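Local coordinates for leucine rich repeat and phosphatase domain containing protein (Entamoeba histolytica, PDB 3EMU) that has the fold of a dual-specificity protein phosphatase, a class that hydrolyses phosphate esters on proteins, although its own activity and substrates remain uncertain, at residues P74-F79 / P102-A107; K78-S83 / E88-I93. All coordinates share one frame; numbering follows the deposited sequence.

Contact 1. Residues P74-F79 / P102-A107; sequences PNAIKF and PAIVIA
Ala76 and Ile104 mark the closest approach of two helices, their CA atoms 7.5 Å apart, and Ile77 and Ala107 make the neighbouring pairing at 8.1 Å between CA atoms. No hydrogen bond crosses the gap; the helix bonds run within each segment, such as Lys78 N to Pro74 O. The contact rests on a few apolar groups and buries little surface, about 116 Å². Its tightest point is methyl against methyl: CB of Ala76, which points toward the other helix, meets the CG2 branch of Ile104 at 4.0 Å. In Ile104 that branch stands opposite the backbone N across the CA-CB bond, while CG1 lies beside the N (chi1 -71°), and this rotation swings CG2 across to the alanine. A small residue on one helix thus receives a branched one from the other.

Segment 74-79 lies on helix 68-85 and segment 102-107 on helix 100-112, the helix that follows the loop corresponding to the P-loop of dual-specificity phosphatases. Both helices pack against the central sheet; Ala76 also touches Leu40 and Ile104 touches Val42, both on strand 36-42.

Farther from the sheet, Ile77 supplies the reach that alanine lacks. Its chain runs fully extended beyond CB (chi2 180°), carrying CD1 over to the backbone of Ala107, 4.2 Å from the carbonyl O, a loose approach. The short side chain of Ala107 faces helix 68-85 and does not bar the way to its backbone. Helix 135-151 closes this side, with Phe144 against Ile77 and Leu141 against Ala107.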
# COMPACT_ATOMS: atom_id res chain seq x y z
N PRO A 74 -8.66 -4.59 -5.91
CA PRO A 74 -8.96 -5.96 -5.45
C PRO A 74 -7.76 -6.90 -5.63
O PRO A 74 -7.44 -7.67 -4.72
CB PRO A 74 -10.19 -6.40 -6.29
CG PRO A 74 -10.80 -5.12 -6.79
CD PRO A 74 -9.65 -4.08 -6.89
N ASN A 75 -7.06 -6.80 -6.76
CA ASN A 75 -5.77 -7.54 -6.89
C ASN A 75 -4.76 -7.22 -5.81
O ASN A 75 -4.13 -8.11 -5.28
CB ASN A 75 -5.14 -7.35 -8.28
CG ASN A 75 -5.83 -8.22 -9.35
OD1 ASN A 75 -5.89 -7.84 -10.52
ND2 ASN A 75 -6.36 -9.39 -8.94
N ALA A 76 -4.62 -5.96 -5.43
CA ALA A 76 -3.67 -5.61 -4.33
C ALA A 76 -4.09 -6.21 -3.00
O ALA A 76 -3.26 -6.75 -2.23
CB ALA A 76 -3.55 -4.08 -4.20
N ILE A 77 -5.37 -6.05 -2.67
CA ILE A 77 -5.84 -6.54 -1.35
C ILE A 77 -5.59 -8.07 -1.22
O ILE A 77 -5.10 -8.57 -0.19
CB ILE A 77 -7.32 -6.16 -1.15
CG1 ILE A 77 -7.36 -4.64 -0.89
CG2 ILE A 77 -7.95 -6.97 -0.03
CD1 ILE A 77 -8.75 -4.07 -0.67
N LYS A 78 -5.84 -8.76 -2.32
CA LYS A 78 -5.66 -10.19 -2.41
C LYS A 78 -4.21 -10.65 -2.16
O LYS A 78 -3.95 -11.58 -1.34
CB LYS A 78 -6.14 -10.65 -3.79
CG LYS A 78 -6.17 -12.16 -3.86
CD LYS A 78 -6.08 -12.71 -5.28
CE LYS A 78 -6.42 -14.23 -5.30
NZ LYS A 78 -6.38 -14.79 -6.72
N PHE A 79 -3.27 -10.01 -2.87
CA PHE A 79 -1.84 -10.31 -2.75
C PHE A 79 -1.45 -9.98 -1.34
O PHE A 79 -0.79 -10.76 -0.67
CB PHE A 79 -1.08 -9.43 -3.78
CG PHE A 79 0.42 -9.60 -3.79
CD1 PHE A 79 1.03 -10.67 -4.49
CD2 PHE A 79 1.24 -8.65 -3.18
CE1 PHE A 79 2.43 -10.79 -4.55
CE2 PHE A 79 2.65 -8.76 -3.24
CZ PHE A 79 3.24 -9.84 -3.91
N PRO A 102 1.40 4.73 -0.73
CA PRO A 102 0.52 5.03 0.41
C PRO A 102 -0.99 4.96 0.08
O PRO A 102 -1.76 4.53 0.95
CB PRO A 102 0.92 6.46 0.81
CG PRO A 102 2.40 6.58 0.30
CD PRO A 102 2.42 5.77 -0.96
N ALA A 103 -1.38 5.36 -1.13
CA ALA A 103 -2.77 5.25 -1.58
C ALA A 103 -3.26 3.79 -1.52
O ALA A 103 -4.36 3.52 -1.03
CB ALA A 103 -2.96 5.84 -2.99
N ILE A 104 -2.43 2.85 -1.99
CA ILE A 104 -2.75 1.44 -1.90
C ILE A 104 -2.91 0.97 -0.45
O ILE A 104 -3.81 0.17 -0.15
CB ILE A 104 -1.71 0.53 -2.67
CG1 ILE A 104 -1.86 0.68 -4.17
CG2 ILE A 104 -1.85 -0.98 -2.31
CD1 ILE A 104 -3.22 0.26 -4.70
N VAL A 105 -2.00 1.41 0.42
CA VAL A 105 -2.05 1.01 1.83
C VAL A 105 -3.34 1.53 2.49
O VAL A 105 -3.97 0.84 3.30
CB VAL A 105 -0.76 1.44 2.62
CG1 VAL A 105 -0.93 1.32 4.12
CG2 VAL A 105 0.48 0.60 2.18
N ILE A 106 -3.72 2.76 2.14
CA ILE A 106 -4.98 3.30 2.58
C ILE A 106 -6.20 2.42 2.13
O ILE A 106 -7.02 2.08 2.98
CB ILE A 106 -5.14 4.75 2.16
CG1 ILE A 106 -4.12 5.62 2.91
CG2 ILE A 106 -6.60 5.23 2.41
CD1 ILE A 106 -4.09 7.11 2.48
N ALA A 107 -6.32 2.12 0.83
CA ALA A 107 -7.37 1.25 0.32
C ALA A 107 -7.44 -0.06 1.12
O ALA A 107 -8.55 -0.50 1.54
CB ALA A 107 -7.15 0.96 -1.14

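Contact 2. Residues K78-S83 / E88-I93; sequences KFIIRS and EGVLII
Ser83 and Glu88 are joined twice where the chain turns from helix into strand. The backbone N of Glu88 donates to Ser83 O at 3.0 Å in a nearly straight bond (164° at the hydrogen), arriving close to the line of the carbonyl. In return Ser83 OG donates to Glu88 O. It sits well above the carbonyl plane, and the 2.5 Å between OG and O is so short that the exact length is doubtful. Serine suits this place because OG, turned opposite its own backbone N (chi1 167°), is small enough to lie close against Val90, 3.6 Å from its CB.

Beyond this polar end the contact is apolar. The strand runs back beside the helix at 150°, with axes 8.1 Å apart, as expected within a beta-alpha-beta crossover: strand 55-59, helix 68-85 and parallel strand 89-94 of the phosphatase sheet. Val90 and Ile92 both point at the helix. The two branches of Val90 are divided, CG2 meeting Phe79 CE2 obliquely at 3.8 Å and CG1 lying near Ile80 CG2. The CD1 methyls of Ile80 and Ile92 meet at 3.8 Å, their side chains crossing at about a right angle.

In the next shell, Ile17 of strand 17-21 touches Ile80, Val90 and Ile92, and Ser38 touches Phe79 and Val90. Ser37 OG hydrogen-bonds Glu88 OE1, holding the carboxylate beside strand 36-42.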
# COMPACT_ATOMS: atom_id res chain seq x y z
N LYS A 78 -5.84 -8.76 -2.32
CA LYS A 78 -5.66 -10.19 -2.41
C LYS A 78 -4.21 -10.65 -2.16
O LYS A 78 -3.95 -11.58 -1.34
CB LYS A 78 -6.14 -10.65 -3.79
CG LYS A 78 -6.17 -12.16 -3.86
CD LYS A 78 -6.08 -12.71 -5.28
CE LYS A 78 -6.42 -14.23 -5.30
NZ LYS A 78 -6.38 -14.79 -6.72
N PHE A 79 -3.27 -10.01 -2.87
CA PHE A 79 -1.84 -10.31 -2.75
C PHE A 79 -1.45 -9.98 -1.34
O PHE A 79 -0.79 -10.76 -0.67
CB PHE A 79 -1.08 -9.43 -3.78
CG PHE A 79 0.42 -9.60 -3.79
CD1 PHE A 79 1.03 -10.67 -4.49
CD2 PHE A 79 1.24 -8.65 -3.18
CE1 PHE A 79 2.43 -10.79 -4.55
CE2 PHE A 79 2.65 -8.76 -3.24
CZ PHE A 79 3.24 -9.84 -3.91
N ILE A 80 -1.95 -8.86 -0.82
CA ILE A 80 -1.65 -8.54 0.59
C ILE A 80 -2.20 -9.58 1.60
O ILE A 80 -1.52 -9.99 2.53
CB ILE A 80 -2.14 -7.14 0.97
CG1 ILE A 80 -1.38 -6.08 0.14
CG2 ILE A 80 -1.97 -6.87 2.46
CD1 ILE A 80 -1.89 -4.66 0.31
N ILE A 81 -3.45 -9.98 1.43
CA ILE A 81 -4.01 -10.91 2.40
C ILE A 81 -3.35 -12.28 2.25
O ILE A 81 -3.09 -12.95 3.23
CB ILE A 81 -5.59 -10.96 2.34
CG1 ILE A 81 -6.12 -9.77 3.11
CG2 ILE A 81 -6.12 -12.21 3.03
CD1 ILE A 81 -7.47 -9.36 2.75
N ARG A 82 -3.02 -12.68 1.02
CA ARG A 82 -2.21 -13.89 0.81
C ARG A 82 -0.94 -13.90 1.65
O ARG A 82 -0.46 -14.95 2.06
CB ARG A 82 -1.81 -14.06 -0.66
CG ARG A 82 -0.88 -15.25 -0.91
CD ARG A 82 -0.59 -15.44 -2.39
NE ARG A 82 0.68 -14.88 -2.86
CZ ARG A 82 0.93 -14.55 -4.13
NH1 ARG A 82 0.01 -14.70 -5.06
NH2 ARG A 82 2.11 -14.07 -4.49
N SER A 83 -0.39 -12.72 1.95
CA SER A 83 0.88 -12.68 2.66
C SER A 83 0.63 -12.72 4.17
O SER A 83 1.41 -13.30 4.94
CB SER A 83 1.73 -11.45 2.22
OG SER A 83 2.85 -11.19 3.08
N GLU A 88 3.72 -13.85 6.78
CA GLU A 88 4.93 -13.20 6.26
C GLU A 88 4.71 -11.74 5.84
O GLU A 88 3.60 -11.32 5.48
CB GLU A 88 5.51 -14.05 5.12
CG GLU A 88 6.26 -15.26 5.67
CD GLU A 88 6.47 -16.37 4.65
OE1 GLU A 88 6.19 -16.15 3.44
OE2 GLU A 88 6.91 -17.47 5.06
N GLY A 89 5.80 -10.96 5.87
CA GLY A 89 5.73 -9.55 5.48
C GLY A 89 5.49 -9.31 4.00
O GLY A 89 5.98 -10.05 3.10
N VAL A 90 4.72 -8.27 3.72
CA VAL A 90 4.64 -7.75 2.34
C VAL A 90 5.14 -6.30 2.36
O VAL A 90 4.76 -5.49 3.25
CB VAL A 90 3.22 -7.87 1.74
CG1 VAL A 90 2.21 -7.12 2.63
CG2 VAL A 90 3.17 -7.38 0.30
N LEU A 91 5.98 -5.97 1.38
CA LEU A 91 6.52 -4.61 1.27
C LEU A 91 5.88 -3.92 0.10
O LEU A 91 5.92 -4.43 -1.02
CB LEU A 91 8.04 -4.65 1.10
CG LEU A 91 8.74 -3.30 0.79
CD1 LEU A 91 8.49 -2.25 1.89
CD2 LEU A 91 10.22 -3.60 0.62
N ILE A 92 5.28 -2.75 0.34
CA ILE A 92 4.52 -2.10 -0.73
C ILE A 92 5.27 -0.84 -1.16
O ILE A 92 5.57 0.02 -0.34
CB ILE A 92 3.05 -1.78 -0.30
CG1 ILE A 92 2.35 -3.10 0.11
CG2 ILE A 92 2.27 -1.05 -1.42
CD1 ILE A 92 1.42 -2.97 1.31
N ILE A 93 5.63 -0.74 -2.44
CA ILE A 93 6.54 0.33 -2.85
C ILE A 93 6.10 1.03 -4.13
O ILE A 93 5.46 0.42 -5.00
CB ILE A 93 8.02 -0.15 -3.00
CG1 ILE A 93 8.16 -1.04 -4.23
CG2 ILE A 93 8.52 -0.87 -1.80
CD1 ILE A 93 9.67 -1.34 -4.59

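How the contacts relate
Following the chain from its N terminus, both contacts begin on helix 68-85, whose residues Lys78 and Phe79 lie in both 74-79 and 78-83. Contact 2 comes first, closing the short turn between that helix and strand 89-94. The chain then runs along the strand, through the loop at the P-loop position and into helix 100-112, which comes back to helix 68-85 and closes contact 1. The loop of contact 2 is therefore nested inside the longer one. The two meet where Val105 CG2 packs on Ile92 CD1 at 3.8 Å, so the strand and both helices share one hydrophobic layer: contact 2 ties helix to sheet, contact 1 helix to helix.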